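Local coordinates for Glyoxalase/bleomycin resistance protein/dioxygenase (Sphaerobacter thermophilus, PDB 4HC5), which belongs to the glyoxalase/bleomycin resistance/dioxygenase superfamily and may act as a dioxygenase, although its substrate and reaction remain unassigned, at residues Y13-Q24 with Q60-Y71; P112-F120 with G125-E133. One frame throughout, in Å; residues are numbered along the deposited sequence. Where two conformers were deposited one is given.

Contact 1: residues Y13-Q24 with Q60-Y71; sequences YVHSATIIVSDQ and QTQVALGLPSWY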
loop_
_atom_site.group_PDB
_atom_site.type_symbol
_atom_site.label_atom_id
_atom_site.label_comp_id
_atom_site.label_asym_id
_atom_site.label_seq_id
_atom_site.Cartn_x
_atom_site.Cartn_y
_atom_site.Cartn_z
ATOM N N TYR A 13 -12.192 2.634 0.880
ATOM C CA TYR A 13 -10.903 2.394 1.552
ATOM C C TYR A 13 -9.938 1.686 0.610
ATOM O O TYR A 13 -10.349 1.122 -0.401
ATOM C CB TYR A 13 -11.105 1.629 2.897
ATOM C CG TYR A 13 -11.692 0.260 2.833
ATOM C CD1 TYR A 13 -13.088 0.068 2.899
ATOM C CD2 TYR A 13 -10.883 -0.898 2.784
ATOM C CE1 TYR A 13 -13.641 -1.199 2.819
ATOM C CE2 TYR A 13 -11.454 -2.161 2.720
ATOM C CZ TYR A 13 -12.811 -2.318 2.751
ATOM O OH TYR A 13 -13.367 -3.576 2.702
ATOM N N VAL A 14 -8.682 1.698 1.037
ATOM C CA VAL A 14 -7.619 0.898 0.405
ATOM C C VAL A 14 -7.744 -0.552 0.891
ATOM O O VAL A 14 -7.623 -0.839 2.075
ATOM C CB VAL A 14 -6.258 1.462 0.690
ATOM C CG1 VAL A 14 -5.190 0.513 0.056
ATOM C CG2 VAL A 14 -6.117 2.904 0.192
ATOM N N HIS A 15 -8.033 -1.479 -0.025
ATOM C CA HIS A 15 -8.129 -2.886 0.336
ATOM C C HIS A 15 -6.769 -3.476 0.754
ATOM O O HIS A 15 -6.654 -4.172 1.774
ATOM C CB HIS A 15 -8.701 -3.707 -0.834
ATOM C CG HIS A 15 -8.777 -5.138 -0.507
ATOM N ND1 HIS A 15 -7.722 -6.001 -0.707
ATOM C CD2 HIS A 15 -9.751 -5.863 0.103
ATOM C CE1 HIS A 15 -8.071 -7.225 -0.226
ATOM N NE2 HIS A 15 -9.295 -7.141 0.279
ATOM N N SER A 16 -5.775 -3.199 -0.069
ATOM C CA SER A 16 -4.463 -3.853 0.069
ATOM C C SER A 16 -3.453 -3.109 -0.787
ATOM O O SER A 16 -3.779 -2.494 -1.765
ATOM C CB SER A 16 -4.496 -5.318 -0.341
ATOM O OG SER A 16 -5.142 -5.552 -1.563
ATOM N N ALA A 17 -2.193 -3.239 -0.343
ATOM C CA ALA A 17 -0.999 -2.905 -1.142
ATOM C C ALA A 17 -0.179 -4.213 -1.255
ATOM O O ALA A 17 -0.428 -5.161 -0.518
ATOM C CB ALA A 17 -0.200 -1.826 -0.439
ATOM N N THR A 18 0.718 -4.245 -2.192
ATOM C CA THR A 18 1.453 -5.446 -2.519
ATOM C C THR A 18 2.966 -5.279 -2.302
ATOM O O THR A 18 3.534 -4.224 -2.636
ATOM C CB THR A 18 1.189 -5.866 -3.998
ATOM O OG1 THR A 18 -0.214 -5.977 -4.211
ATOM C CG2 THR A 18 1.834 -7.205 -4.402
ATOM N N ILE A 19 3.535 -6.356 -1.759
ATOM C CA ILE A 19 5.029 -6.438 -1.738
ATOM C C ILE A 19 5.382 -7.675 -2.601
ATOM O O ILE A 19 4.553 -8.516 -2.864
ATOM C CB ILE A 19 5.602 -6.506 -0.358
ATOM C CG1 ILE A 19 5.127 -7.760 0.393
ATOM C CG2 ILE A 19 5.275 -5.226 0.442
ATOM C CD1 ILE A 19 5.876 -8.074 1.705
ATOM N N ILE A 20 6.600 -7.709 -3.042
ATOM C CA ILE A 20 7.141 -8.815 -3.852
ATOM C C ILE A 20 8.088 -9.639 -2.982
ATOM O O ILE A 20 9.057 -9.118 -2.457
ATOM C CB ILE A 20 7.811 -8.247 -5.116
ATOM C CG1 ILE A 20 6.946 -7.220 -5.879
ATOM C CG2 ILE A 20 8.204 -9.403 -6.075
ATOM C CD1 ILE A 20 5.619 -7.711 -6.423
ATOM N N VAL A 21 7.794 -10.926 -2.974
ATOM C CA VAL A 21 8.541 -11.910 -2.218
ATOM C C VAL A 21 9.028 -13.023 -3.150
ATOM O O VAL A 21 8.523 -13.153 -4.258
ATOM C CB VAL A 21 7.751 -12.487 -1.017
ATOM C CG1 VAL A 21 7.337 -11.324 -0.053
ATOM C CG2 VAL A 21 6.590 -13.341 -1.437
ATOM N N SER A 22 9.991 -13.824 -2.682
ATOM C CA SER A 22 10.504 -14.920 -3.533
ATOM C C SER A 22 9.764 -16.244 -3.327
ATOM O O SER A 22 9.802 -17.140 -4.186
ATOM C CB SER A 22 11.968 -15.113 -3.286
ATOM O OG SER A 22 12.281 -15.372 -1.935
ATOM N N ASP A 23 9.100 -16.380 -2.169
ATOM C CA ASP A 23 8.452 -17.601 -1.754
ATOM C C ASP A 23 7.306 -17.221 -0.859
ATOM O O ASP A 23 7.472 -16.751 0.262
ATOM C CB ASP A 23 9.493 -18.525 -1.069
ATOM C CG ASP A 23 8.986 -19.858 -0.677
ATOM O OD1 ASP A 23 7.900 -19.935 -0.093
ATOM O OD2 ASP A 23 9.790 -20.880 -0.784
ATOM N N GLN A 24 6.130 -17.517 -1.355
ATOM C CA GLN A 24 4.909 -17.169 -0.618
ATOM C C GLN A 24 4.782 -17.873 0.738
ATOM O O GLN A 24 4.316 -17.243 1.724
ATOM C CB GLN A 24 3.643 -17.256 -1.450
ATOM C CG GLN A 24 3.591 -16.360 -2.657
ATOM C CD GLN A 24 2.305 -16.510 -3.417
ATOM O OE1 GLN A 24 2.072 -17.629 -4.003
ATOM N NE2 GLN A 24 1.478 -15.553 -3.430
ATOM N N GLN A 60 -7.676 -2.707 8.999
ATOM C CA GLN A 60 -8.472 -2.776 7.731
ATOM C C GLN A 60 -7.639 -3.230 6.483
ATOM O O GLN A 60 -7.903 -4.262 5.854
ATOM C CB GLN A 60 -9.158 -1.488 7.527
ATOM C CG GLN A 60 -9.988 -1.373 6.298
ATOM C CD GLN A 60 -10.720 -0.043 6.256
ATOM O OE1 GLN A 60 -10.131 1.049 6.291
ATOM N NE2 GLN A 60 -12.070 -0.148 6.287
ATOM N N THR A 61 -6.605 -2.493 6.179
ATOM C CA THR A 61 -5.829 -2.653 4.949
ATOM C C THR A 61 -4.848 -3.854 5.095
ATOM O O THR A 61 -4.040 -3.896 6.026
ATOM C CB THR A 61 -5.176 -1.358 4.556
ATOM O OG1 THR A 61 -6.144 -0.343 4.358
ATOM C CG2 THR A 61 -4.326 -1.506 3.288
ATOM N N GLN A 62 -4.860 -4.698 4.098
ATOM C CA GLN A 62 -4.039 -5.914 3.995
ATOM C C GLN A 62 -2.779 -5.642 3.182
ATOM O O GLN A 62 -2.690 -4.636 2.456
ATOM C CB GLN A 62 -4.881 -6.998 3.370
ATOM C CG GLN A 62 -6.141 -7.369 4.135
ATOM C CD GLN A 62 -7.089 -8.286 3.371
ATOM O OE1 GLN A 62 -6.697 -8.996 2.432
ATOM N NE2 GLN A 62 -8.368 -8.242 3.758
ATOM N N VAL A 63 -1.820 -6.545 3.284
ATOM C CA VAL A 63 -0.634 -6.566 2.419
ATOM C C VAL A 63 -0.662 -7.904 1.645
ATOM O O VAL A 63 -0.749 -8.989 2.249
ATOM C CB VAL A 63 0.651 -6.472 3.266
ATOM C CG1 VAL A 63 1.927 -6.635 2.389
ATOM C CG2 VAL A 63 0.653 -5.159 4.089
ATOM N N ALA A 64 -0.649 -7.787 0.302
ATOM C CA ALA A 64 -0.597 -8.932 -0.580
ATOM C C ALA A 64 0.927 -9.334 -0.728
ATOM O O ALA A 64 1.815 -8.481 -0.874
ATOM C CB ALA A 64 -1.203 -8.597 -1.943
ATOM N N LEU A 65 1.107 -10.649 -0.641
ATOM C CA LEU A 65 2.461 -11.239 -0.781
ATOM C C LEU A 65 2.561 -11.784 -2.190
ATOM O O LEU A 65 2.220 -12.916 -2.460
ATOM C CB LEU A 65 2.606 -12.347 0.264
ATOM C CG LEU A 65 2.450 -11.885 1.761
ATOM C CD1 LEU A 65 2.650 -13.061 2.706
ATOM C CD2 LEU A 65 3.384 -10.691 2.076
ATOM N N GLY A 66 2.983 -10.898 -3.094
ATOM C CA GLY A 66 3.053 -11.179 -4.522
ATOM C C GLY A 66 4.397 -11.820 -4.928
ATOM O O GLY A 66 5.362 -11.789 -4.178
ATOM N N LEU A 67 4.416 -12.390 -6.121
ATOM C CA LEU A 67 5.630 -12.968 -6.709
ATOM C C LEU A 67 6.062 -12.186 -7.929
ATOM O O LEU A 67 5.164 -11.648 -8.631
ATOM C CB LEU A 67 5.430 -14.430 -7.123
ATOM C CG LEU A 67 5.249 -15.455 -5.982
ATOM C CD1 LEU A 67 4.723 -16.772 -6.536
ATOM C CD2 LEU A 67 6.531 -15.631 -5.166
ATOM N N PRO A 68 7.360 -12.196 -8.285
ATOM C CA PRO A 68 7.734 -11.579 -9.514
ATOM C C PRO A 68 6.936 -12.059 -10.712
ATOM O O PRO A 68 6.624 -11.310 -11.662
ATOM C CB PRO A 68 9.208 -11.903 -9.622
ATOM C CG PRO A 68 9.660 -12.025 -8.217
ATOM C CD PRO A 68 8.504 -12.627 -7.491
ATOM N N SER A 69 6.600 -13.342 -10.687
ATOM C CA SER A 69 5.835 -13.917 -11.800
ATOM C C SER A 69 4.446 -13.382 -12.032
ATOM O O SER A 69 3.834 -13.660 -13.064
ATOM C CB SER A 69 5.762 -15.389 -11.664
ATOM O OG SER A 69 5.126 -15.816 -10.466
ATOM N N TRP A 70 3.924 -12.696 -11.030
ATOM C CA TRP A 70 2.636 -12.003 -11.196
ATOM C C TRP A 70 2.668 -10.887 -12.218
ATOM O O TRP A 70 1.605 -10.437 -12.669
ATOM C CB TRP A 70 2.142 -11.349 -9.892
ATOM C CG TRP A 70 1.668 -12.293 -8.799
ATOM C CD1 TRP A 70 1.782 -13.649 -8.694
ATOM C CD2 TRP A 70 0.973 -11.877 -7.606
ATOM N NE1 TRP A 70 1.266 -14.088 -7.517
ATOM C CE2 TRP A 70 0.725 -13.036 -6.835
ATOM C CE3 TRP A 70 0.602 -10.649 -7.117
ATOM C CZ2 TRP A 70 0.030 -13.000 -5.628
ATOM C CZ3 TRP A 70 -0.116 -10.620 -5.897
ATOM C CH2 TRP A 70 -0.398 -11.770 -5.190
ATOM N N TYR A 71 3.856 -10.386 -12.529
ATOM C CA TYR A 71 4.041 -9.126 -13.234
ATOM C C TYR A 71 4.829 -9.243 -14.534
ATOM O O TYR A 71 5.590 -10.153 -14.702
ATOM C CB TYR A 71 4.682 -8.089 -12.306
ATOM C CG TYR A 71 3.812 -7.768 -11.130
ATOM C CD1 TYR A 71 2.804 -6.855 -11.241
ATOM C CD2 TYR A 71 3.975 -8.403 -9.929
ATOM C CE1 TYR A 71 1.985 -6.567 -10.182
ATOM C CE2 TYR A 71 3.154 -8.122 -8.865
ATOM C CZ TYR A 71 2.157 -7.209 -9.008
ATOM O OH TYR A 71 1.298 -6.871 -7.988
HETATM O O HOH W 1 -8.918 -4.774 3.368
HETATM O O HOH W 2 -11.028 -8.553 1.933
HETATM O O HOH W 3 1.145 -16.993 -6.869
#
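Gln24 reaches from the first turn of helix 24-34 to the end of strand 62-66. Its CB leads to CG, which packs on Leu67 CG at 3.8 Å. Beyond it the chain runs extended, so that CD and OE1 pass alongside Leu67 CD1 while NE2 arrives at the carbonyl of Leu65. The Gln24 NE2 to Leu65 O bond, 2.9 Å, runs nearly along the C=O axis. Arg50 O is a second acceptor for NE2, and a water links Gln24 OE1 to Trp70 NE1, which together fix the rotation of the amide. The strands are parallel neighbours in the four-stranded mixed sheet of one βαβββ module, the repeating unit of the vicinal oxygen chelate fold; 13-20 is outermost within this chain, but the sheet runs on into an antiparallel strand of the second subunit. Their ladder runs from Gln62 N, bonded to His15 O, as far as Val21 N, bonded to Gly66 O at 2.8 Å. On the face bearing Ala17 and Val63, Ile19 CD1 lies beside Leu65 CD2 at 3.6 Å, both chains pointing the same way and both resting on Tyr31 of the helix. The other face carries Ile20, whose CD1 meets Tyr71 CE2 at 3.5 Å. At the far end the Gln60 amide stacks on the Tyr13 ring with planes 4° apart, NE2 3.5 Å from Tyr13 CG, and Thr61 OG1 donates to Val14 O.

Contact 2: residues P112-F120 with G125-E133; sequences PWGQRATWF and GNQFFLVEE
Phe129 CG stands anti to the backbone N (chi1 -172°), whereas Trp119 turns CG beside its own N (chi1 -65°), and these settings bring the two rings together over a non-hydrogen-bonded pair. Phe129 CD1 lies over one face of the indole, toward its rim, and comes within 3.2 Å of Trp119 NE1; the plane of the indole's five-membered ring is inclined at 35° to that of Phe129, neither a parallel stack nor a T-shape. Because a second conformer of Trp119 was deposited, this closeness belongs to one of its two positions. Elsewhere on the Phe129 ring, CE1 touches Ala117 CB at 3.5 Å, and the CE2 edge meets Trp113 CZ2, each of the two rings presenting its rim. The strands form the antiparallel β-hairpin that ends the second βαβββ module of this vicinal oxygen chelate fold, strand 126-132 also pairing with strand 79-87. Thr118 with Leu130 and Phe120 with Phe128 are the hydrogen-bonded pairs, Phe128 N reaching Phe120 O at 2.8 Å. On their face the Phe120 and Phe128 rings are slid apart with little overlap, and Phe128 CB sits over one face of the Phe120 ring. Toward the chain end, Arg116 and Glu132 run side by side into a long salt bridge, NH1 to OE1 3.5 Å; Asp91 also binds this guanidinium, and Ile90 N donates to Glu132 OE2. Gln115 NE2 donates to the C-terminal carboxylate at Glu133 OXT, 3.1 Å away, nearly in the plane of its amide.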
loop_
_atom_site.group_PDB
_atom_site.type_symbol
_atom_site.label_atom_id
_atom_site.label_comp_id
_atom_site.label_asym_id
_atom_site.label_seq_id
_atom_site.Cartn_x
_atom_site.Cartn_y
_atom_site.Cartn_z
ATOM N N PRO A 112 12.401 14.334 13.278
ATOM C CA PRO A 112 12.259 15.803 13.522
ATOM C C PRO A 112 10.851 16.326 13.348
ATOM O O PRO A 112 10.571 17.483 13.644
ATOM C CB PRO A 112 13.247 16.442 12.571
ATOM C CG PRO A 112 13.327 15.442 11.434
ATOM C CD PRO A 112 13.216 14.077 12.074
ATOM N N TRP A 113 9.946 15.424 13.047
ATOM C CA TRP A 113 8.450 15.639 13.240
ATOM C C TRP A 113 7.801 15.050 14.502
ATOM O O TRP A 113 6.569 15.032 14.655
ATOM C CB TRP A 113 7.623 15.265 12.041
ATOM C CG TRP A 113 7.603 13.805 11.821
ATOM C CD1 TRP A 113 6.736 12.868 12.365
ATOM C CD2 TRP A 113 8.510 13.098 10.993
ATOM N NE1 TRP A 113 7.034 11.597 11.898
ATOM C CE2 TRP A 113 8.116 11.681 11.069
ATOM C CE3 TRP A 113 9.596 13.464 10.208
ATOM C CZ2 TRP A 113 8.779 10.687 10.360
ATOM C CZ3 TRP A 113 10.250 12.462 9.507
ATOM C CH2 TRP A 113 9.889 11.111 9.599
ATOM N N GLY A 114 8.613 14.612 15.447
ATOM C CA GLY A 114 8.127 14.368 16.833
ATOM C C GLY A 114 7.647 12.983 17.176
ATOM O O GLY A 114 7.068 12.776 18.214
ATOM N N GLN A 115 8.012 11.996 16.319
ATOM C CA GLN A 115 7.683 10.587 16.515
ATOM C C GLN A 115 8.946 9.791 16.396
ATOM O O GLN A 115 9.810 10.124 15.557
ATOM C CB GLN A 115 6.697 10.098 15.480
ATOM C CG GLN A 115 5.308 10.622 15.642
ATOM C CD GLN A 115 4.415 10.063 14.525
ATOM O OE1 GLN A 115 4.666 10.339 13.315
ATOM N NE2 GLN A 115 3.384 9.220 14.898
ATOM N N ARG A 116 9.013 8.708 17.143
ATOM C CA ARG A 116 10.120 7.804 17.100
ATOM C C ARG A 116 9.879 6.761 16.016
ATOM O O ARG A 116 8.788 6.373 15.792
ATOM C CB ARG A 116 10.353 7.191 18.457
ATOM C CG ARG A 116 10.841 8.218 19.455
ATOM C CD ARG A 116 10.712 7.673 20.854
ATOM N NE ARG A 116 11.777 6.768 21.114
ATOM C CZ ARG A 116 11.617 5.587 21.669
ATOM N NH1 ARG A 116 10.427 5.180 22.024
ATOM N NH2 ARG A 116 12.656 4.851 21.858
ATOM N N ALA A 117 10.956 6.413 15.341
ATOM C CA ALA A 117 10.883 5.535 14.156
ATOM C C ALA A 117 12.190 4.811 13.963
ATOM O O ALA A 117 13.275 5.250 14.416
ATOM C CB ALA A 117 10.487 6.317 12.925
ATOM N N THR A 118 12.093 3.764 13.141
ATOM C CA THR A 118 13.255 3.078 12.594
ATOM C C THR A 118 12.857 2.325 11.341
ATOM O O THR A 118 11.716 2.407 10.916
ATOM C CB THR A 118 13.981 2.201 13.648
ATOM O OG1 THR A 118 15.226 1.735 13.057
ATOM C CG2 THR A 118 13.128 1.087 14.213
ATOM N N TRP A 119 13.768 1.567 10.805
ATOM C CA TRP A 119 13.519 0.743 9.595
ATOM C C TRP A 119 13.925 -0.689 9.821
ATOM O O TRP A 119 14.890 -0.983 10.546
ATOM C CB TRP A 119 14.368 1.230 8.405
ATOM C CG TRP A 119 14.001 2.639 7.937
ATOM C CD1 TRP A 119 13.248 2.982 6.801
ATOM C CD2 TRP A 119 14.384 3.927 8.545
ATOM N NE1 TRP A 119 13.164 4.310 6.692
ATOM C CE2 TRP A 119 13.849 4.957 7.687
ATOM C CE3 TRP A 119 15.115 4.309 9.683
ATOM C CZ2 TRP A 119 13.984 6.332 8.007
ATOM C CZ3 TRP A 119 15.314 5.684 9.957
ATOM C CH2 TRP A 119 14.740 6.669 9.155
ATOM N N PHE A 120 13.166 -1.588 9.234
ATOM C CA PHE A 120 13.483 -2.997 9.268
ATOM C C PHE A 120 13.191 -3.621 7.933
ATOM O O PHE A 120 12.465 -3.074 7.083
ATOM C CB PHE A 120 12.814 -3.730 10.412
ATOM C CG PHE A 120 11.364 -4.004 10.169
ATOM C CD1 PHE A 120 10.964 -5.156 9.554
ATOM C CD2 PHE A 120 10.396 -3.118 10.637
ATOM C CE1 PHE A 120 9.628 -5.409 9.340
ATOM C CE2 PHE A 120 9.061 -3.381 10.399
ATOM C CZ PHE A 120 8.689 -4.516 9.774
ATOM N N GLY A 125 14.635 -8.705 1.904
ATOM C CA GLY A 125 15.183 -7.391 1.837
ATOM C C GLY A 125 14.187 -6.251 1.567
ATOM O O GLY A 125 14.599 -5.100 1.329
ATOM N N ASN A 126 12.903 -6.603 1.615
ATOM C CA ASN A 126 11.887 -5.504 1.554
ATOM C C ASN A 126 11.935 -4.675 2.848
ATOM O O ASN A 126 11.809 -5.238 3.929
ATOM C CB ASN A 126 10.510 -6.108 1.414
ATOM C CG ASN A 126 10.302 -6.848 0.075
ATOM O OD1 ASN A 126 10.616 -6.284 -0.981
ATOM N ND2 ASN A 126 9.785 -8.078 0.119
ATOM N N GLN A 127 12.073 -3.376 2.649
ATOM C CA GLN A 127 12.236 -2.439 3.764
ATOM C C GLN A 127 10.951 -1.651 4.082
ATOM O O GLN A 127 10.229 -1.167 3.213
ATOM C CB GLN A 127 13.375 -1.452 3.507
ATOM C CG GLN A 127 13.838 -0.773 4.823
ATOM C CD GLN A 127 15.070 0.110 4.627
ATOM O OE1 GLN A 127 16.157 -0.074 5.239
ATOM N NE2 GLN A 127 14.885 1.089 3.822
ATOM N N PHE A 128 10.709 -1.648 5.397
ATOM C CA PHE A 128 9.527 -0.891 5.934
ATOM C C PHE A 128 10.044 0.173 6.876
ATOM O O PHE A 128 10.986 -0.040 7.661
ATOM C CB PHE A 128 8.601 -1.841 6.701
ATOM C CG PHE A 128 8.048 -2.948 5.879
ATOM C CD1 PHE A 128 6.940 -2.800 5.129
ATOM C CD2 PHE A 128 8.699 -4.158 5.781
ATOM C CE1 PHE A 128 6.441 -3.813 4.353
ATOM C CE2 PHE A 128 8.239 -5.176 4.968
ATOM C CZ PHE A 128 7.046 -5.014 4.276
ATOM N N PHE A 129 9.292 1.277 6.955
ATOM C CA PHE A 129 9.481 2.337 7.953
ATOM C C PHE A 129 8.491 2.057 9.080
ATOM O O PHE A 129 7.301 1.867 8.808
ATOM C CB PHE A 129 9.220 3.668 7.286
ATOM C CG PHE A 129 9.547 4.894 8.119
ATOM C CD1 PHE A 129 10.772 4.991 8.781
ATOM C CD2 PHE A 129 8.713 6.008 8.130
ATOM C CE1 PHE A 129 11.078 6.153 9.465
ATOM C CE2 PHE A 129 9.040 7.160 8.801
ATOM C CZ PHE A 129 10.262 7.216 9.465
ATOM N N LEU A 130 8.983 1.923 10.324
ATOM C CA LEU A 130 8.249 1.581 11.479
ATOM C C LEU A 130 8.199 2.820 12.365
ATOM O O LEU A 130 9.226 3.316 12.798
ATOM C CB LEU A 130 8.875 0.404 12.230
ATOM C CG LEU A 130 8.167 -0.060 13.475
ATOM C CD1 LEU A 130 6.757 -0.567 13.169
ATOM C CD2 LEU A 130 8.993 -1.155 14.224
ATOM N N VAL A 131 6.973 3.276 12.663
ATOM C CA VAL A 131 6.740 4.514 13.389
ATOM C C VAL A 131 5.841 4.283 14.587
ATOM O O VAL A 131 4.875 3.546 14.509
ATOM C CB VAL A 131 6.096 5.599 12.443
ATOM C CG1 VAL A 131 6.013 6.924 13.219
ATOM C CG2 VAL A 131 6.880 5.743 11.171
ATOM N N GLU A 132 6.207 4.900 15.727
ATOM C CA GLU A 132 5.413 4.796 16.918
ATOM C C GLU A 132 4.279 5.822 16.807
ATOM O O GLU A 132 4.519 6.995 16.578
ATOM C CB GLU A 132 6.262 5.106 18.143
ATOM C CG GLU A 132 5.534 4.810 19.434
ATOM C CD GLU A 132 6.498 4.839 20.642
ATOM O OE1 GLU A 132 7.131 5.914 20.970
ATOM O OE2 GLU A 132 6.639 3.755 21.203
ATOM N N GLU A 133 3.106 5.348 17.113
ATOM C CA GLU A 133 1.868 6.143 17.034
ATOM C C GLU A 133 1.906 7.330 17.926
ATOM O O GLU A 133 2.101 7.162 19.155
ATOM C CB GLU A 133 0.649 5.266 17.322
ATOM C CG GLU A 133 -0.667 5.952 16.989
ATOM C CD GLU A 133 -1.887 5.019 17.146
ATOM O OE1 GLU A 133 -2.632 4.876 16.154
ATOM O OE2 GLU A 133 -2.111 4.473 18.279
ATOM O OXT GLU A 133 1.681 8.483 17.412
HETATM O O HOH W 4 7.346 8.374 19.520
HETATM O O HOH W 5 8.331 2.696 22.946
#

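Overall arrangement
Contact 1 and contact 2 lie in separate four-stranded mixed sheets, their centres about 20 Å apart on opposite sides of the chain's centre. Each sheet has the strand order 1-4-3-2: contact 1 joins its first and fourth strands, contact 2 its third and fourth. The two meet where Asn126 ND2 probably donates to Ile20 O, 2.9 Å away, while Ile19 CD1 packs on Phe128 CZ at 4.2 Å. Both also reach the second subunit: the Tyr13 hydroxyl of contact 1 hydrogen-bonds the Glu133 carboxylate of that subunit, whose counterpart belongs to contact 2. A glycerol, probably from crystallisation, binds Ser22 OG, and apparently a different one lies about 6 Å from the Phe120 side chain.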